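Malate dehydrogenase (Naegleria fowleri, PDB 6UM4) probably catalyses the NAD-dependent interconversion of malate and oxaloacetate, as in other malate dehydrogenases. Local coordinates at residues Trp277-Ala282 and Ile408-Ile413; Ile358-Arg361 and Gly365-Arg368. All blocks are in the same frame, centred on the assembly; numbering follows the deposited sequence.

Contact 1. Residues Trp277-Ala282 and Ile408-Ile413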
loop_
_atom_site.group_PDB
_atom_site.type_symbol
_atom_site.label_atom_id
_atom_site.label_comp_id
_atom_site.label_asym_id
_atom_site.label_seq_id
_atom_site.Cartn_x
_atom_site.Cartn_y
_atom_site.Cartn_z
ATOM N N TRP A 277 4.392 25.706 -6.635
ATOM C CA TRP A 277 3.716 26.517 -7.649
ATOM C C TRP A 277 4.013 25.981 -9.046
ATOM O O TRP A 277 5.122 25.526 -9.331
ATOM C CB TRP A 277 4.159 27.986 -7.609
ATOM C CG TRP A 277 3.920 28.740 -6.331
ATOM C CD1 TRP A 277 4.707 28.726 -5.214
ATOM C CD2 TRP A 277 2.875 29.687 -6.068
ATOM N NE1 TRP A 277 4.180 29.543 -4.250
ATOM C CE2 TRP A 277 3.065 30.163 -4.755
ATOM C CE3 TRP A 277 1.787 30.159 -6.805
ATOM C CZ2 TRP A 277 2.212 31.091 -4.170
ATOM C CZ3 TRP A 277 0.943 31.070 -6.222
ATOM C CH2 TRP A 277 1.158 31.529 -4.913
ATOM N N GLY A 278 3.028 26.080 -9.936
ATOM C CA GLY A 278 3.308 25.880 -11.351
ATOM C C GLY A 278 2.965 24.515 -11.933
ATOM O O GLY A 278 1.963 23.899 -11.568
ATOM N N ASN A 279 3.804 24.048 -12.848
ATOM C CA ASN A 279 3.596 22.821 -13.599
ATOM C C ASN A 279 4.154 21.626 -12.826
ATOM O O ASN A 279 5.187 21.728 -12.156
ATOM C CB ASN A 279 4.310 22.963 -14.948
ATOM C CG ASN A 279 3.816 22.007 -15.983
ATOM O OD1 ASN A 279 2.852 21.301 -15.761
ATOM N ND2 ASN A 279 4.473 21.986 -17.141
ATOM N N HIS A 280 3.493 20.471 -12.955
ATOM C CA HIS A 280 4.069 19.227 -12.421
ATOM C C HIS A 280 5.205 18.815 -13.361
ATOM O O HIS A 280 5.068 17.948 -14.229
ATOM C CB HIS A 280 2.996 18.143 -12.296
ATOM C CG HIS A 280 3.520 16.808 -11.866
ATOM N ND1 HIS A 280 4.251 16.626 -10.712
ATOM C CD2 HIS A 280 3.414 15.585 -12.439
ATOM C CE1 HIS A 280 4.575 15.348 -10.593
ATOM N NE2 HIS A 280 4.076 14.695 -11.629
ATOM N N SER A 281 6.358 19.462 -13.186
ATOM C CA SER A 281 7.476 19.273 -14.099
ATOM C C SER A 281 8.713 19.879 -13.458
ATOM O O SER A 281 8.665 20.403 -12.340
ATOM C CB SER A 281 7.204 19.924 -15.451
ATOM O OG SER A 281 7.395 21.322 -15.336
ATOM N N ALA A 282 9.816 19.837 -14.195
ATOM C CA ALA A 282 11.056 20.392 -13.667
ATOM C C ALA A 282 11.036 21.915 -13.552
ATOM O O ALA A 282 11.948 22.466 -12.935
ATOM C CB ALA A 282 12.241 19.960 -14.532
ATOM N N ILE A 408 1.805 27.691 -20.506
ATOM C CA ILE A 408 1.212 28.329 -21.677
ATOM C C ILE A 408 1.700 27.656 -22.957
ATOM O O ILE A 408 0.922 27.438 -23.897
ATOM C CB ILE A 408 1.501 29.845 -21.673
ATOM C CG1 ILE A 408 0.703 30.502 -20.541
ATOM C CG2 ILE A 408 1.119 30.459 -23.013
ATOM C CD1 ILE A 408 1.050 31.924 -20.274
ATOM N N GLU A 409 2.991 27.311 -23.018
ATOM C CA GLU A 409 3.507 26.643 -24.210
ATOM C C GLU A 409 2.854 25.281 -24.385
ATOM O O GLU A 409 2.504 24.890 -25.502
ATOM C CB GLU A 409 5.030 26.513 -24.141
ATOM N N GLU A 410 2.652 24.559 -23.285
ATOM C CA GLU A 410 1.968 23.277 -23.370
ATOM C C GLU A 410 0.550 23.451 -23.905
ATOM O O GLU A 410 0.112 22.696 -24.777
ATOM C CB GLU A 410 1.963 22.610 -21.997
ATOM C CG GLU A 410 3.348 22.112 -21.586
ATOM C CD GLU A 410 3.363 21.260 -20.315
ATOM O OE1 GLU A 410 2.291 20.788 -19.857
ATOM O OE2 GLU A 410 4.469 21.093 -19.757
ATOM N N LYS A 411 -0.158 24.476 -23.429
ATOM C CA LYS A 411 -1.534 24.684 -23.865
ATOM C C LYS A 411 -1.606 24.974 -25.359
ATOM O O LYS A 411 -2.431 24.390 -26.068
ATOM C CB LYS A 411 -2.162 25.823 -23.065
ATOM C CG LYS A 411 -3.560 26.183 -23.494
ATOM C CD LYS A 411 -4.208 27.074 -22.459
ATOM C CE LYS A 411 -5.534 27.618 -22.962
ATOM N NZ LYS A 411 -6.637 26.869 -22.295
ATOM N N LYS A 412 -0.708 25.826 -25.866
ATOM C CA LYS A 412 -0.706 26.130 -27.294
ATOM C C LYS A 412 -0.465 24.880 -28.126
ATOM O O LYS A 412 -1.028 24.747 -29.216
ATOM C CB LYS A 412 0.357 27.180 -27.621
ATOM N N ILE A 413 0.343 23.946 -27.624
ATOM C CA ILE A 413 0.626 22.742 -28.395
ATOM C C ILE A 413 -0.618 21.875 -28.530
ATOM O O ILE A 413 -0.880 21.316 -29.599
ATOM C CB ILE A 413 1.792 21.969 -27.761
ATOM C CG1 ILE A 413 3.102 22.704 -28.047
ATOM C CG2 ILE A 413 1.791 20.510 -28.234
ATOM C CD1 ILE A 413 4.284 22.130 -27.333
HETATM O O HOH W 1 1.630 19.861 -17.710
#

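Contact 2. Residues Ile358-Arg361 and Gly365-Arg368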
loop_
_atom_site.group_PDB
_atom_site.type_symbol
_atom_site.label_atom_id
_atom_site.label_comp_id
_atom_site.label_asym_id
_atom_site.label_seq_id
_atom_site.Cartn_x
_atom_site.Cartn_y
_atom_site.Cartn_z
ATOM N N ILE A 358 -4.656 23.468 -9.993
ATOM C CA ILE A 358 -6.082 23.788 -10.054
ATOM C C ILE A 358 -6.318 24.757 -11.211
ATOM O O ILE A 358 -5.373 25.400 -11.699
ATOM C CB ILE A 358 -6.577 24.378 -8.712
ATOM C CG1 ILE A 358 -6.022 25.800 -8.534
ATOM C CG2 ILE A 358 -6.094 23.516 -7.530
ATOM C CD1 ILE A 358 -6.423 26.470 -7.239
ATOM N N PRO A 359 -7.562 24.871 -11.697
ATOM C CA PRO A 359 -7.836 25.882 -12.730
ATOM C C PRO A 359 -7.549 27.277 -12.204
ATOM O O PRO A 359 -8.025 27.675 -11.135
ATOM C CB PRO A 359 -9.331 25.695 -13.046
ATOM C CG PRO A 359 -9.892 24.998 -11.844
ATOM C CD PRO A 359 -8.766 24.087 -11.374
ATOM N N SER A 360 -6.773 28.026 -12.969
ATOM C CA SER A 360 -6.484 29.399 -12.589
ATOM C C SER A 360 -7.704 30.288 -12.821
ATOM O O SER A 360 -8.225 30.379 -13.941
ATOM C CB SER A 360 -5.292 29.919 -13.379
ATOM O OG SER A 360 -5.128 31.300 -13.155
ATOM N N ARG A 361 -8.173 30.927 -11.751
ATOM C CA ARG A 361 -9.080 32.062 -11.835
ATOM C C ARG A 361 -8.339 33.386 -11.648
ATOM O O ARG A 361 -8.920 34.368 -11.175
ATOM C CB ARG A 361 -10.203 31.921 -10.807
ATOM C CG ARG A 361 -10.986 30.593 -10.868
ATOM C CD ARG A 361 -11.829 30.487 -12.148
ATOM N NE ARG A 361 -12.690 29.297 -12.170
ATOM C CZ ARG A 361 -13.602 29.033 -13.107
ATOM N NH1 ARG A 361 -13.912 29.944 -14.017
ATOM N NH2 ARG A 361 -14.320 27.919 -13.041
ATOM N N GLY A 365 -2.428 36.822 -9.967
ATOM C CA GLY A 365 -2.206 37.308 -11.314
ATOM C C GLY A 365 -1.871 36.249 -12.336
ATOM O O GLY A 365 -1.515 36.595 -13.469
ATOM N N ILE A 366 -2.025 34.977 -11.989
ATOM C CA ILE A 366 -1.679 33.864 -12.883
ATOM C C ILE A 366 -2.632 33.852 -14.074
ATOM O O ILE A 366 -3.842 34.054 -13.889
ATOM C CB ILE A 366 -1.725 32.542 -12.107
ATOM C CG1 ILE A 366 -0.593 32.511 -11.076
ATOM C CG2 ILE A 366 -1.613 31.350 -13.024
ATOM C CD1 ILE A 366 -0.721 31.366 -10.054
ATOM N N PRO A 367 -2.145 33.677 -15.303
ATOM C CA PRO A 367 -3.047 33.674 -16.463
ATOM C C PRO A 367 -4.145 32.624 -16.326
ATOM O O PRO A 367 -3.921 31.523 -15.819
ATOM C CB PRO A 367 -2.117 33.352 -17.637
ATOM C CG PRO A 367 -0.753 33.840 -17.177
ATOM C CD PRO A 367 -0.727 33.571 -15.694
ATOM N N ARG A 368 -5.338 32.978 -16.790
ATOM C CA ARG A 368 -6.503 32.106 -16.745
ATOM C C ARG A 368 -6.412 31.031 -17.831
ATOM O O ARG A 368 -5.693 31.157 -18.823
ATOM C CB ARG A 368 -7.790 32.941 -16.916
ATOM C CG ARG A 368 -7.829 34.200 -16.013
ATOM C CD ARG A 368 -9.062 35.085 -16.210
ATOM N NE ARG A 368 -10.231 34.601 -15.467
ATOM C CZ ARG A 368 -10.756 35.199 -14.398
ATOM N NH1 ARG A 368 -11.819 34.673 -13.794
ATOM N NH2 ARG A 368 -10.225 36.326 -13.933
HETATM O O HOH W 2 -13.271 32.768 -15.048
#

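Contact 1. Residues Trp277-Ala282 and Ile408-Ile413
Asn-279 and Glu-410 make the contact between them, and each buries a similar area. Asn-279 sits in the loop after strand 271-277. Glu-410 lies on helix 394-414. The two side chains reach out from opposite directions. CG of Asn-279 is anti to the backbone N (chi1 -161°), which sends the amide across to the helix. The Glu-410 chain is extended beyond CG and bridges the rest of the gap, since the nearest CA atoms, of Asn-279 and Glu-410, are still 9.9 Å apart.

Asn-279 ND2 donates to Glu-410 OE2 at 2.8 Å. The bond is bent, with an N-H...O angle of 139°. OE2 lies close to the amide plane, but ND2 stands above the carboxylate plane, and the two planes are 62° apart. ND2 also bonds to Glu-406 OE1, one turn earlier on the helix. The other carboxylate oxygen of Glu-410, OE1, bonds to Thr-228 OG1. The buried Glu-410 carboxylate is therefore gripped at both oxygens.

Next in the loop, His-280 ND1 bonds to Asp-252 OD2. The Trp-Gly-Asn-His-Ser sequence and this His-Asp pair are consistent with the active-site histidine loop of malate dehydrogenases, here tied to helix 394-414.

Contact 2. Residues Ile358-Arg361 and Gly365-Arg368
Ser-360 turns OG toward the segment 365-368 because its chi1 of 172° puts OG anti to the backbone N. CG2 of Ile-366 is likewise anti to its own backbone N, and it points back at the serine. The two groups meet at 3.5 Å, from Ser-360 OG to Ile-366 CG2. A bend at chi3 of Arg-368 (82°) brings a face of its guanidinium to the carbonyl oxygen of Arg-361.

Ser-360 OG donates to Pro-367 O at 2.9 Å. The approach is steep: OG stands 63° out of the carbonyl plane and is not on a lone pair. OG also accepts a bond from the backbone N of Gly-362, which fits an ST turn. One buried hydroxyl thus holds both its own turn and the returning chain.

Further out, the contact is polar. Arg-361 O lies over one face of the Arg-368 guanidinium, 3.6 Å from NH2, near the rim of the group. Water 2 accepts from Arg-361 NH1 at 3.1 Å and from Arg-368 NH1 at 2.7 Å, at the in-plane edge of each guanidinium. It links two like charges whose NH1 atoms, in Arg-361 and Arg-368, are 5.2 Å apart. Arg-361 NE has a salt bridge to Glu-243 OE2, which would partly offset that charge. Both arginines also touch a crystal neighbour.

Backbone bonds pair Ile-358 with Cys-372 and Ser-360 with Ile-370. These bonds belong to a beta hairpin, strands 353-359 and 371-380, of the C-terminal domain, and the contact closes the base of its loop.

Both contacts belong to the lactate/malate dehydrogenase C-terminal domain, and their centres are about 12 Å apart. In sequence, contact 2 is nested inside the loop that contact 1 closes. They meet at two apolar points. Ile-408 CD1, on the helix of contact 1, packs on Pro-367 CG at 4.1 Å. Trp-277 CZ3 approaches Ile-366 CD1 at 4.2 Å. The hairpin loop of contact 2 thus rests against both segments of contact 1. A backbone bond also joins Gly-278 to Ser-373 on strand 371-380, the strand that follows the loop of contact 2. Of the two, contact 1 has the closer tie to the probable active site, since its loop carries His-280.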